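Local coordinates for protein CD180 antigen (Mus musculus, PDB 3T6Q) that may cooperate with MD-1 and TLR4 in the innate immune response of B-cells to bacterial lipopolysaccharide, leading to NF-kappa-B activation, at residues S133-S138 with V157-N162. Residues are numbered along the deposited sequence; the frame is centred on the assembly and turned at random.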
loop_
_atom_site.group_PDB
_atom_site.type_symbol
_atom_site.label_atom_id
_atom_site.label_comp_id
_atom_site.label_asym_id
_atom_site.label_seq_id
_atom_site.Cartn_x
_atom_site.Cartn_y
_atom_site.Cartn_z
ATOM N N SER A 133 16.465 -15.002 5.754
ATOM C CA SER A 133 15.020 -14.836 5.465
ATOM C C SER A 133 14.724 -13.370 5.228
ATOM O O SER A 133 15.122 -12.532 6.033
ATOM C CB SER A 133 14.181 -15.278 6.662
ATOM O OG SER A 133 14.357 -16.646 6.909
ATOM N N LEU A 134 13.976 -13.061 4.169
ATOM C CA LEU A 134 13.519 -11.710 3.959
ATOM C C LEU A 134 12.011 -11.746 3.653
ATOM O O LEU A 134 11.620 -12.300 2.611
ATOM C CB LEU A 134 14.257 -11.131 2.749
ATOM C CG LEU A 134 14.600 -9.637 2.704
ATOM C CD1 LEU A 134 14.712 -9.096 1.288
ATOM C CD2 LEU A 134 13.845 -8.697 3.635
ATOM N N TYR A 135 11.186 -11.127 4.501
ATOM C CA TYR A 135 9.723 -11.132 4.308
ATOM C C TYR A 135 9.282 -9.735 3.854
ATOM O O TYR A 135 9.426 -8.775 4.583
ATOM C CB TYR A 135 9.043 -11.499 5.632
ATOM C CG TYR A 135 9.305 -12.942 6.018
ATOM C CD1 TYR A 135 8.333 -13.940 5.785
ATOM C CD2 TYR A 135 10.521 -13.316 6.565
ATOM C CE1 TYR A 135 8.576 -15.285 6.141
ATOM C CE2 TYR A 135 10.766 -14.650 6.931
ATOM C CZ TYR A 135 9.804 -15.620 6.696
ATOM O OH TYR A 135 10.067 -16.945 7.069
ATOM N N LEU A 136 8.759 -9.661 2.649
ATOM C CA LEU A 136 8.416 -8.403 2.000
ATOM C C LEU A 136 6.921 -8.384 1.631
ATOM O O LEU A 136 6.525 -7.679 0.724
ATOM C CB LEU A 136 9.265 -8.312 0.755
ATOM C CG LEU A 136 10.813 -8.291 1.028
ATOM C CD1 LEU A 136 11.534 -8.203 -0.312
ATOM C CD2 LEU A 136 11.203 -7.105 1.902
ATOM N N GLY A 137 6.123 -9.198 2.309
ATOM C CA GLY A 137 4.662 -9.350 1.939
ATOM C C GLY A 137 3.822 -8.081 2.092
ATOM O O GLY A 137 4.176 -7.188 2.881
ATOM N N SER A 138 2.700 -8.012 1.368
ATOM C CA SER A 138 1.664 -6.964 1.590
ATOM C C SER A 138 2.183 -5.536 1.343
ATOM O O SER A 138 1.732 -4.577 1.981
ATOM C CB SER A 138 1.039 -7.067 2.985
ATOM O OG SER A 138 0.583 -8.402 3.205
ATOM N N VAL A 157 14.881 -18.080 2.483
ATOM C CA VAL A 157 13.428 -17.669 2.353
ATOM C C VAL A 157 13.300 -16.275 1.763
ATOM O O VAL A 157 13.849 -15.298 2.298
ATOM C CB VAL A 157 12.692 -17.750 3.703
ATOM C CG1 VAL A 157 11.252 -17.250 3.595
ATOM C CG2 VAL A 157 12.671 -19.209 4.186
ATOM N N LEU A 158 12.615 -16.169 0.634
ATOM C CA LEU A 158 12.325 -14.889 0.072
ATOM C C LEU A 158 10.800 -14.869 -0.096
ATOM O O LEU A 158 10.270 -15.602 -0.917
ATOM C CB LEU A 158 12.959 -14.756 -1.301
ATOM C CG LEU A 158 13.680 -13.495 -1.767
ATOM C CD1 LEU A 158 13.750 -13.366 -3.294
ATOM C CD2 LEU A 158 13.299 -12.174 -1.078
ATOM N N ASP A 159 10.116 -14.013 0.650
ATOM C CA ASP A 159 8.665 -14.068 0.720
ATOM C C ASP A 159 8.020 -12.776 0.219
ATOM O O ASP A 159 8.219 -11.704 0.808
ATOM C CB ASP A 159 8.286 -14.372 2.168
ATOM C CG ASP A 159 6.799 -14.719 2.343
ATOM O OD1 ASP A 159 5.919 -13.960 1.870
ATOM O OD2 ASP A 159 6.501 -15.777 2.959
ATOM N N PHE A 160 7.241 -12.890 -0.856
ATOM C CA PHE A 160 6.566 -11.759 -1.462
ATOM C C PHE A 160 5.036 -11.918 -1.413
ATOM O O PHE A 160 4.342 -11.369 -2.257
ATOM C CB PHE A 160 6.980 -11.595 -2.920
ATOM C CG PHE A 160 8.430 -11.213 -3.151
ATOM C CD1 PHE A 160 8.843 -9.868 -3.125
ATOM C CD2 PHE A 160 9.373 -12.191 -3.500
ATOM C CE1 PHE A 160 10.182 -9.524 -3.397
ATOM C CE2 PHE A 160 10.706 -11.852 -3.765
ATOM C CZ PHE A 160 11.111 -10.519 -3.732
ATOM N N GLN A 161 4.515 -12.659 -0.436
ATOM C CA GLN A 161 3.063 -12.934 -0.377
ATOM C C GLN A 161 2.247 -11.628 -0.502
ATOM O O GLN A 161 2.560 -10.660 0.161
ATOM C CB GLN A 161 2.719 -13.616 0.952
ATOM C CG GLN A 161 1.206 -13.782 1.134
ATOM C CD GLN A 161 0.783 -14.821 2.164
ATOM O OE1 GLN A 161 -0.329 -14.742 2.705
ATOM N NE2 GLN A 161 1.616 -15.815 2.394
ATOM N N ASN A 162 1.210 -11.594 -1.347
ATOM C CA ASN A 162 0.346 -10.400 -1.397
ATOM C C ASN A 162 1.045 -9.117 -1.914
ATOM O O ASN A 162 1.053 -8.085 -1.246
ATOM C CB ASN A 162 -0.331 -10.158 -0.021
ATOM C CG ASN A 162 -1.440 -9.107 -0.082
ATOM O OD1 ASN A 162 -2.153 -8.981 -1.084
ATOM N ND2 ASN A 162 -1.631 -8.402 1.007
HETATM O O HOH W 1 6.193 -11.830 3.671
#
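Ser-133, Leu-134 and Tyr-135 pair in parallel register with Val-157, Leu-158 and Asp-159, the axes of the two short strands approaching to 4.8 Å at an angle of 6°, joined by backbone bonds from Leu-134 N to Val-157 O, Asp-159 N to Leu-134 O and Leu-136 N to Asp-159 O. The pairing continues past the strands, where Ser-138 N donates to Gln-161 O. On one face, the ring of Tyr-135 lies obliquely against Asp-159 and Val-157. Tyr-135 CD1 rests 3.6 Å from Asp-159 CB, while its OH comes 3.7 Å from Val-157 CG1. The Asp-159 carboxylate is turned 29° from the ring plane. OD1 closes an Asx turn by accepting from Gln-161 N at 3.0 Å, and a water that accepts from Gly-137 N makes a weak bond to the same oxygen; OD2 is taken by Asn-185, so both carboxylate oxygens have partners. On the opposite face Leu-134 and Leu-158 lie side by side, Leu-134 CB 4.1 Å from Leu-158 CD2; just past the strands Leu-136 CD1 meets Phe-160 CE1 at 3.6 Å. At the far end Asn-162 ND2 donates to Ser-138 OG over 3.1 Å, the hydroxyl lying near the amide plane; the main polar partner of OG is an acidic side chain on the chain of another protein, to which it is hydrogen-bonded. These are equivalent positions of LRR 5 and LRR 6, adjacent coils of the horseshoe-shaped solenoid of Toll-like receptors, with the leucines and Phe-160 filling the interior and Tyr-135 and Asp-159 on the concave strand surface. Strand 133-135 bonds onward to Leu-110 of strand 109-111, whose Phe-111 stacks on Tyr-135. Beyond strand 157-159, Leu-184 of strand 182-185 packs against Leu-158 and Phe-160, while Asn-163 binds the carbonyl oxygens of Leu-136 and Phe-160, tying the two coils together.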